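Local coordinates for protein scyllo-inosose 3-dehydrogenase (Thermotoga maritima, PDB 3IP1) that catalyses the NAD(+)-dependent oxidation of scyllo-inosose to 3-dehydro-scyllo-inosose, probably as one step of myo-inositol degradation, at residues E128-C133 with Q342-H347; L193-S198 with G348-V353; L95-S100 with L153-D158. All coordinates share one frame; numbering follows the deposited sequence.

Contact 1: residues E128-C133 with Q342-H347; sequences EEMLWC and QGHSGH. With CD (cadmium ion), chain E.
The imidazole of His344 has Met130 on one face and the backbone of Glu129 at its edge. CG of Met130, deposited as selenomethionine, stands 3.9 Å from the His344 ring centroid as a CH-pi contact, while its SE meets the ring obliquely. At the edge, NE2 of His344 accepts two amides: Glu129 N at 2.9 Å and, longer, Met130 N at 3.3 Å, both tilted somewhat out of the ring plane. NE2, as acceptor of both amides, is consistent with a ring whose hydrogen sits on ND1. Trp132 presents the pyrrole edge of its indole to Ser345 OG, which lies near the ring plane 3.6 Å from Trp132 CD1, and to the carboxylate of Glu128. Trp132 NE1 donates to Glu128 OE1 almost straight (2.9 Å, 172°).

These groups join the two halves of a zinc-containing alcohol dehydrogenase. The 342-347 loop follows strand 337-340, the outermost strand of this chain's Rossmann sheet, whereas 128-133 belongs to the GroES-like domain and ends at Cys133, which with Cys136, Cys139 and Cys147 binds a cadmium ion at the site of Zn(2+) #2.

Glu128 OE1 is the polar hub: besides the indole it takes the hydroxyl of Ser345, OG to OE1 2.8 Å, and both donors approach from above the carboxylate plane. Its other oxygen, OE2, accepts from Trp173 NE1 and from water 1, which in turn receives Gly346 N. Glu129 bends at chi2 (-82°), and its OE1 comes within 3.3 Å of His344 CE1.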
loop_
_atom_site.group_PDB
_atom_site.type_symbol
_atom_site.label_atom_id
_atom_site.label_comp_id
_atom_site.label_asym_id
_atom_site.label_seq_id
_atom_site.Cartn_x
_atom_site.Cartn_y
_atom_site.Cartn_z
ATOM N N GLU A 128 -4.049 22.089 15.672
ATOM C CA GLU A 128 -3.301 20.918 16.078
ATOM C C GLU A 128 -2.526 21.229 17.365
ATOM O O GLU A 128 -2.164 22.381 17.625
ATOM C CB GLU A 128 -2.348 20.473 14.953
ATOM C CG GLU A 128 -3.043 20.313 13.604
ATOM C CD GLU A 128 -2.098 19.977 12.466
ATOM O OE1 GLU A 128 -0.976 19.499 12.701
ATOM O OE2 GLU A 128 -2.481 20.190 11.310
ATOM N N GLU A 129 -2.280 20.195 18.151
ATOM C CA GLU A 129 -1.498 20.293 19.380
ATOM C C GLU A 129 0.008 19.971 19.159
ATOM O O GLU A 129 0.868 20.482 19.901
ATOM C CB GLU A 129 -2.155 19.392 20.447
ATOM C CG GLU A 129 -1.406 19.209 21.756
ATOM C CD GLU A 129 -0.303 18.146 21.687
ATOM O OE1 GLU A 129 -0.263 17.338 20.746
ATOM O OE2 GLU A 129 0.535 18.122 22.597
HETATM N N MSE A 130 0.315 19.144 18.157
HETATM C CA MSE A 130 1.699 18.794 17.832
HETATM C C MSE A 130 2.276 19.909 16.980
HETATM O O MSE A 130 1.910 20.049 15.825
HETATM C CB MSE A 130 1.787 17.475 17.053
HETATM C CG MSE A 130 1.113 16.244 17.695
HETATM SE SE MSE A 130 2.068 15.556 19.271
HETATM C CE MSE A 130 3.396 14.470 18.312
ATOM N N LEU A 131 3.163 20.713 17.547
ATOM C CA LEU A 131 3.717 21.839 16.820
ATOM C C LEU A 131 5.009 21.411 16.105
ATOM O O LEU A 131 6.118 21.655 16.584
ATOM C CB LEU A 131 3.883 23.063 17.741
ATOM C CG LEU A 131 2.721 23.297 18.735
ATOM C CD1 LEU A 131 3.055 24.389 19.742
ATOM C CD2 LEU A 131 1.339 23.557 18.048
ATOM N N TRP A 132 4.829 20.724 14.971
ATOM C CA TRP A 132 5.926 20.228 14.121
ATOM C C TRP A 132 6.684 21.374 13.433
ATOM O O TRP A 132 6.110 22.429 13.139
ATOM C CB TRP A 132 5.384 19.248 13.068
ATOM C CG TRP A 132 4.063 19.680 12.465
ATOM C CD1 TRP A 132 2.823 19.341 12.906
ATOM C CD2 TRP A 132 3.865 20.533 11.324
ATOM N NE1 TRP A 132 1.855 19.927 12.112
ATOM C CE2 TRP A 132 2.469 20.661 11.134
ATOM C CE3 TRP A 132 4.730 21.189 10.434
ATOM C CZ2 TRP A 132 1.916 21.430 10.111
ATOM C CZ3 TRP A 132 4.171 21.943 9.393
ATOM C CH2 TRP A 132 2.783 22.053 9.249
ATOM N N CYS A 133 7.981 21.182 13.207
ATOM C CA CYS A 133 8.839 22.272 12.703
ATOM C C CYS A 133 8.653 22.489 11.200
ATOM O O CYS A 133 8.693 23.617 10.726
ATOM C CB CYS A 133 10.319 22.049 13.076
ATOM S SG CYS A 133 11.258 20.770 12.125
ATOM N N GLN A 342 0.775 7.418 17.345
ATOM C CA GLN A 342 0.747 8.594 18.228
ATOM C C GLN A 342 0.435 9.851 17.405
ATOM O O GLN A 342 0.760 9.908 16.200
ATOM C CB GLN A 342 2.069 8.773 18.988
ATOM C CG GLN A 342 3.159 9.530 18.209
ATOM C CD GLN A 342 4.434 9.775 19.018
ATOM O OE1 GLN A 342 4.537 9.364 20.169
ATOM N NE2 GLN A 342 5.416 10.447 18.403
ATOM N N GLY A 343 -0.205 10.834 18.041
ATOM C CA GLY A 343 -0.405 12.138 17.402
ATOM C C GLY A 343 -1.620 12.223 16.493
ATOM O O GLY A 343 -2.461 11.298 16.438
ATOM N N HIS A 344 -1.720 13.337 15.770
ATOM C CA HIS A 344 -2.937 13.648 15.030
ATOM C C HIS A 344 -2.621 14.550 13.829
ATOM O O HIS A 344 -3.521 14.949 13.104
ATOM C CB HIS A 344 -3.895 14.365 15.978
ATOM C CG HIS A 344 -3.262 15.530 16.672
ATOM N ND1 HIS A 344 -2.939 15.515 18.012
ATOM C CD2 HIS A 344 -2.847 16.731 16.197
ATOM C CE1 HIS A 344 -2.366 16.664 18.336
ATOM N NE2 HIS A 344 -2.307 17.423 17.255
ATOM N N SER A 345 -1.348 14.878 13.648
ATOM C CA SER A 345 -0.914 15.804 12.579
ATOM C C SER A 345 -0.666 15.071 11.265
ATOM O O SER A 345 -0.594 13.844 11.246
ATOM C CB SER A 345 0.361 16.566 13.017
ATOM O OG SER A 345 0.093 17.336 14.190
ATOM N N GLY A 346 -0.571 15.832 10.176
ATOM C CA GLY A 346 -0.216 15.311 8.865
ATOM C C GLY A 346 -1.315 14.528 8.183
ATOM O O GLY A 346 -2.401 14.338 8.758
ATOM N N HIS A 347 -1.028 14.087 6.949
ATOM C CA HIS A 347 -1.874 13.115 6.201
ATOM C C HIS A 347 -3.268 13.616 5.849
ATOM O O HIS A 347 -4.050 12.886 5.272
ATOM C CB HIS A 347 -1.963 11.769 6.968
ATOM C CG HIS A 347 -0.626 11.252 7.403
ATOM N ND1 HIS A 347 0.266 10.670 6.527
ATOM C CD2 HIS A 347 0.001 11.303 8.604
ATOM C CE1 HIS A 347 1.374 10.351 7.176
ATOM N NE2 HIS A 347 1.239 10.722 8.438
HETATM CD CD CD E . 10.021 18.584 12.274
HETATM O O HOH W 1 -0.921 18.538 9.480
#

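Contact 2: residues L193-S198 with G348-V353; sequences LVEPTS and GTFPRV. With CD (cadmium ion), chain F.
Phe350 and Val194 form the heart of this helix pair. CG1 of Val194 rides over one face of the Phe350 ring, 3.7 Å from the centroid and 15° off the normal, a CH-pi contact displaced toward the rim. That methyl lies anti to the backbone N (chi1 171°), which directs it across to the ring. Ser198 comes up obliquely on the same side of the phenyl, where Ser198 OG is 3.3 Å from Phe350 CD1. The tip atom CZ of the ring touches the backbone of Glu195. Val353 forks over the next turn: CG1 packs on Thr197 CG2 at 3.6 Å, and CG2 lies against Ser198 OG at 3.5 Å. Thr349 closes the row, methyl CG2 against Ser198 CB.

Behind these contacts stand two helix starts. Helices 194-207 and 349-358 cross steeply, with 110° between the directions of their facing segments and 9.4 Å between axes, and Gly348 is the N-cap of the second. The hydroxyls of Thr197 and Ser198 are turned back on their own helix: Thr197 OG1 donates to Leu193 O at 2.6 Å, and Ser198 OG to Val194 O at 2.7 Å, so each carbonyl accepts from a backbone N-H and a side-chain O-H. Farther out, Cys126 and Trp173 also border the Phe350 ring, and Arg352 reaches Asp215 of a neighbouring subunit in a salt bridge.

Glu195 has its carboxylate on the other side of its helix, where OE1 binds cadmium at 2.7 Å in the Zn(2+) #1 site, beside His97 and Glu98. No hydrogen bond crosses between the segments: helix 194-198 meets Phe350 and Val353 by packing alone, and the turn carrying this packing also carries the metal ligand Glu195.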
loop_
_atom_site.group_PDB
_atom_site.type_symbol
_atom_site.label_atom_id
_atom_site.label_comp_id
_atom_site.label_asym_id
_atom_site.label_seq_id
_atom_site.Cartn_x
_atom_site.Cartn_y
_atom_site.Cartn_z
ATOM N N LEU A 193 -13.484 18.971 19.646
ATOM C CA LEU A 193 -13.327 17.531 19.613
ATOM C C LEU A 193 -12.538 17.016 18.396
ATOM O O LEU A 193 -12.420 15.808 18.216
ATOM C CB LEU A 193 -14.716 16.872 19.667
ATOM C CG LEU A 193 -15.406 16.968 21.033
ATOM C CD1 LEU A 193 -16.931 16.846 20.942
ATOM C CD2 LEU A 193 -14.859 15.931 21.996
ATOM N N VAL A 194 -12.021 17.913 17.551
ATOM C CA VAL A 194 -11.321 17.462 16.334
ATOM C C VAL A 194 -9.982 16.799 16.686
ATOM O O VAL A 194 -9.614 15.757 16.124
ATOM C CB VAL A 194 -11.102 18.612 15.314
ATOM C CG1 VAL A 194 -10.170 18.152 14.147
ATOM C CG2 VAL A 194 -12.449 19.117 14.794
ATOM N N GLU A 195 -9.267 17.398 17.627
ATOM C CA GLU A 195 -7.978 16.862 18.048
ATOM C C GLU A 195 -8.066 15.419 18.589
ATOM O O GLU A 195 -7.405 14.529 18.052
ATOM C CB GLU A 195 -7.272 17.831 19.020
ATOM C CG GLU A 195 -5.796 17.532 19.295
ATOM C CD GLU A 195 -5.558 16.573 20.451
ATOM O OE1 GLU A 195 -6.489 16.281 21.221
ATOM O OE2 GLU A 195 -4.412 16.094 20.598
ATOM N N PRO A 196 -8.873 15.170 19.639
ATOM C CA PRO A 196 -8.938 13.756 20.078
ATOM C C PRO A 196 -9.535 12.816 19.010
ATOM O O PRO A 196 -9.189 11.626 18.966
ATOM C CB PRO A 196 -9.844 13.804 21.321
ATOM C CG PRO A 196 -10.612 15.109 21.208
ATOM C CD PRO A 196 -9.647 16.061 20.534
ATOM N N THR A 197 -10.426 13.327 18.165
ATOM C CA THR A 197 -11.034 12.484 17.133
ATOM C C THR A 197 -9.964 12.121 16.099
ATOM O O THR A 197 -9.955 10.998 15.569
ATOM C CB THR A 197 -12.280 13.164 16.465
ATOM O OG1 THR A 197 -13.264 13.466 17.479
ATOM C CG2 THR A 197 -12.919 12.245 15.387
ATOM N N SER A 198 -9.043 13.066 15.865
ATOM C CA SER A 198 -7.940 12.886 14.912
ATOM C C SER A 198 -6.867 11.951 15.430
ATOM O O SER A 198 -6.187 11.295 14.639
ATOM C CB SER A 198 -7.320 14.249 14.548
ATOM O OG SER A 198 -8.267 15.052 13.851
ATOM N N GLY A 348 -3.573 14.858 6.212
ATOM C CA GLY A 348 -4.881 15.443 5.976
ATOM C C GLY A 348 -5.916 14.833 6.900
ATOM O O GLY A 348 -7.087 14.732 6.549
ATOM N N THR A 349 -5.474 14.422 8.078
ATOM C CA THR A 349 -6.387 13.839 9.052
ATOM C C THR A 349 -7.367 14.870 9.593
ATOM O O THR A 349 -8.580 14.639 9.550
ATOM C CB THR A 349 -5.612 13.140 10.173
ATOM O OG1 THR A 349 -4.987 11.966 9.629
ATOM C CG2 THR A 349 -6.524 12.766 11.347
ATOM N N PHE A 350 -6.848 16.004 10.082
ATOM C CA PHE A 350 -7.706 17.086 10.593
ATOM C C PHE A 350 -8.817 17.460 9.621
ATOM O O PHE A 350 -9.964 17.450 10.016
ATOM C CB PHE A 350 -6.904 18.347 11.001
ATOM C CG PHE A 350 -6.728 18.519 12.496
ATOM C CD1 PHE A 350 -6.153 17.505 13.277
ATOM C CD2 PHE A 350 -7.109 19.704 13.122
ATOM C CE1 PHE A 350 -5.963 17.663 14.651
ATOM C CE2 PHE A 350 -6.933 19.879 14.512
ATOM C CZ PHE A 350 -6.364 18.858 15.276
ATOM N N PRO A 351 -8.491 17.784 8.349
ATOM C CA PRO A 351 -9.601 18.268 7.524
ATOM C C PRO A 351 -10.590 17.180 7.157
ATOM O O PRO A 351 -11.771 17.462 6.985
ATOM C CB PRO A 351 -8.910 18.852 6.282
ATOM C CG PRO A 351 -7.540 18.246 6.256
ATOM C CD PRO A 351 -7.182 18.003 7.695
ATOM N N ARG A 352 -10.136 15.937 7.069
ATOM C CA ARG A 352 -11.084 14.867 6.812
ATOM C C ARG A 352 -11.968 14.617 8.031
ATOM O O ARG A 352 -13.144 14.305 7.877
ATOM C CB ARG A 352 -10.383 13.560 6.403
ATOM C CG ARG A 352 -9.894 13.503 4.954
ATOM C CD ARG A 352 -9.194 12.160 4.719
ATOM N NE ARG A 352 -8.584 12.019 3.397
ATOM C CZ ARG A 352 -7.293 12.213 3.136
ATOM N NH1 ARG A 352 -6.445 12.592 4.095
ATOM N NH2 ARG A 352 -6.846 12.039 1.906
ATOM N N VAL A 353 -11.403 14.722 9.234
ATOM C CA VAL A 353 -12.223 14.604 10.452
ATOM C C VAL A 353 -13.293 15.707 10.469
ATOM O O VAL A 353 -14.436 15.463 10.827
ATOM C CB VAL A 353 -11.389 14.638 11.749
ATOM C CG1 VAL A 353 -12.318 14.877 12.984
ATOM C CG2 VAL A 353 -10.586 13.340 11.886
HETATM CD CD CD F . -5.914 15.520 23.751
HETATM O O HOH W 2 -6.457 13.409 22.854
#

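Contact 3: residues L95-S100 with L153-D158; sequences LGHEFS and LGFNVD. With CD (cadmium ion), chain F.
Gly96, His97 and Glu98 are the Gly-His-Glu signature of zinc-containing alcohol dehydrogenases, set in the GroES-like domain on the approach to the 98-106 strand region; the 153-158 loop, which follows strand 151-152, packs against it. His97 and Phe155 set the geometry. Their rings cross obliquely, planes 38° apart and centroids separated by 5.1 Å, so that one corner of the phenyl, CE1, comes 3.4 Å from His97 ND1. The backbone sets His97 CB 3.2 Å from Leu153 O, and the crowded first torsion (chi1 64°) swings the ring so that NE2 faces the cadmium.

The imidazole is used from two edges. The metal lies in its plane at 2.5 Å from NE2, and water 3, also in plane, accepts from ND1 at 2.8 Å. The ring therefore carries its hydrogen on ND1 and binds the metal through NE2. Water 3 also accepts from Gly96 N and donates to Gly154 O, tying both loops to the histidine and probably fixing its rotation.

Glu98 points to the other side of the chain and binds the same ion through OE2 at 2.6 Å, while its OE1 forms a salt bridge with Lys391. Glu195 is the third protein ligand. The ion sits where Zn(2+) #1 binds; Cys68, also a ligand of that zinc, is close to His97. Phe155 lies near Ser70, part of a charge relay by similarity. Farther along the strand, Phe99 turns back toward the 153-158 loop and meets Leu153 at about a right angle, its CE1 3.6 Å from Leu153 CD2.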
loop_
_atom_site.group_PDB
_atom_site.type_symbol
_atom_site.label_atom_id
_atom_site.label_comp_id
_atom_site.label_asym_id
_atom_site.label_seq_id
_atom_site.Cartn_x
_atom_site.Cartn_y
_atom_site.Cartn_z
ATOM N N LEU A 95 -2.523 25.604 30.177
ATOM C CA LEU A 95 -2.997 24.301 29.735
ATOM C C LEU A 95 -4.098 24.440 28.675
ATOM O O LEU A 95 -4.605 25.541 28.433
ATOM C CB LEU A 95 -3.499 23.475 30.933
ATOM C CG LEU A 95 -2.482 23.113 32.028
ATOM C CD1 LEU A 95 -3.250 22.549 33.210
ATOM C CD2 LEU A 95 -1.415 22.094 31.528
ATOM N N GLY A 96 -4.450 23.316 28.051
ATOM C CA GLY A 96 -5.551 23.256 27.093
ATOM C C GLY A 96 -5.069 23.106 25.661
ATOM O O GLY A 96 -4.311 23.951 25.160
ATOM N N HIS A 97 -5.509 22.032 25.001
ATOM C CA HIS A 97 -5.062 21.745 23.632
ATOM C C HIS A 97 -6.145 21.129 22.736
ATOM O O HIS A 97 -5.887 20.802 21.583
ATOM C CB HIS A 97 -3.803 20.873 23.650
ATOM C CG HIS A 97 -4.027 19.523 24.234
ATOM N ND1 HIS A 97 -3.757 19.230 25.548
ATOM C CD2 HIS A 97 -4.522 18.384 23.688
ATOM C CE1 HIS A 97 -4.065 17.966 25.790
ATOM N NE2 HIS A 97 -4.543 17.434 24.682
ATOM N N GLU A 98 -7.355 20.984 23.263
ATOM C CA GLU A 98 -8.467 20.452 22.484
ATOM C C GLU A 98 -9.477 21.565 22.258
ATOM O O GLU A 98 -10.499 21.640 22.945
ATOM C CB GLU A 98 -9.136 19.294 23.221
ATOM C CG GLU A 98 -8.259 18.088 23.440
ATOM C CD GLU A 98 -8.947 17.008 24.261
ATOM O OE1 GLU A 98 -10.113 17.207 24.670
ATOM O OE2 GLU A 98 -8.324 15.964 24.506
ATOM N N PHE A 99 -9.219 22.424 21.284
ATOM C CA PHE A 99 -9.929 23.696 21.267
ATOM C C PHE A 99 -10.391 24.177 19.903
ATOM O O PHE A 99 -9.891 23.729 18.866
ATOM C CB PHE A 99 -9.058 24.776 21.908
ATOM C CG PHE A 99 -8.063 25.393 20.958
ATOM C CD1 PHE A 99 -6.889 24.727 20.636
ATOM C CD2 PHE A 99 -8.307 26.644 20.400
ATOM C CE1 PHE A 99 -5.960 25.296 19.760
ATOM C CE2 PHE A 99 -7.399 27.231 19.526
ATOM C CZ PHE A 99 -6.216 26.557 19.195
ATOM N N SER A 100 -11.320 25.136 19.941
ATOM C CA SER A 100 -11.755 25.891 18.773
ATOM C C SER A 100 -12.059 27.349 19.184
ATOM O O SER A 100 -12.107 27.690 20.383
ATOM C CB SER A 100 -13.002 25.269 18.180
ATOM O OG SER A 100 -14.020 25.312 19.171
ATOM N N LEU A 153 1.419 22.285 22.324
ATOM C CA LEU A 153 0.449 23.237 22.810
ATOM C C LEU A 153 -0.192 22.724 24.100
ATOM O O LEU A 153 -0.714 21.616 24.130
ATOM C CB LEU A 153 -0.633 23.429 21.746
ATOM C CG LEU A 153 -1.581 24.587 22.007
ATOM C CD1 LEU A 153 -0.885 25.909 21.668
ATOM C CD2 LEU A 153 -2.831 24.371 21.184
ATOM N N GLY A 154 -0.167 23.546 25.147
ATOM C CA GLY A 154 -0.711 23.148 26.450
ATOM C C GLY A 154 0.167 22.198 27.244
ATOM O O GLY A 154 -0.290 21.618 28.228
ATOM N N PHE A 155 1.426 22.052 26.829
ATOM C CA PHE A 155 2.426 21.242 27.532
ATOM C C PHE A 155 3.699 22.035 27.820
ATOM O O PHE A 155 4.177 22.080 28.970
ATOM C CB PHE A 155 2.755 19.975 26.742
ATOM C CG PHE A 155 1.622 18.969 26.730
ATOM C CD1 PHE A 155 0.570 19.093 25.823
ATOM C CD2 PHE A 155 1.593 17.928 27.651
ATOM C CE1 PHE A 155 -0.501 18.173 25.828
ATOM C CE2 PHE A 155 0.543 16.991 27.658
ATOM C CZ PHE A 155 -0.504 17.126 26.731
ATOM N N ASN A 156 4.245 22.661 26.783
ATOM C CA ASN A 156 5.340 23.601 26.959
ATOM C C ASN A 156 5.157 24.892 26.152
ATOM O O ASN A 156 6.014 25.752 26.172
ATOM C CB ASN A 156 6.672 22.927 26.640
ATOM C CG ASN A 156 6.876 22.694 25.147
ATOM O OD1 ASN A 156 6.012 22.136 24.460
ATOM N ND2 ASN A 156 8.027 23.111 24.643
ATOM N N VAL A 157 4.060 25.014 25.415
ATOM C CA VAL A 157 3.719 26.285 24.738
ATOM C C VAL A 157 2.322 26.659 25.234
ATOM O O VAL A 157 1.441 25.798 25.280
ATOM C CB VAL A 157 3.755 26.158 23.173
ATOM C CG1 VAL A 157 3.341 27.479 22.462
ATOM C CG2 VAL A 157 5.135 25.741 22.689
ATOM N N ASP A 158 2.119 27.920 25.616
ATOM C CA ASP A 158 0.815 28.353 26.169
ATOM C C ASP A 158 -0.364 27.932 25.303
ATOM O O ASP A 158 -0.388 28.199 24.085
ATOM C CB ASP A 158 0.783 29.874 26.422
ATOM C CG ASP A 158 1.667 30.294 27.601
ATOM O OD1 ASP A 158 1.880 29.471 28.531
ATOM O OD2 ASP A 158 2.169 31.445 27.588
HETATM CD CD CD F . -5.914 15.520 23.751
HETATM O O HOH W 3 -2.938 20.914 27.687
HETATM O O HOH W 2 -6.457 13.409 22.854
#

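In the fold
All three contacts are buried, but their chemistry differs. Contact 1 is the polar one, with hydrogen bonds between the GroES-like domain and the loop leaving the Rossmann sheet; contact 2 is apolar helix packing; contact 3 stays within the GroES-like domain and is joined by aromatic and apolar packing and a bridging water. Segments 342-347 and 348-353 are consecutive, so contacts 1 and 2 share one run of chain. Contacts 2 and 3 share one cadmium and water 2, with Glu195 from contact 2, His97 and Glu98 from contact 3; contact 1 reaches the four-cysteine site. His344 lies against Glu195 and Phe350, and Glu129 packs on His97 and Phe155. Contacts 1 and 2, unlike contact 3, touch neighbouring subunits.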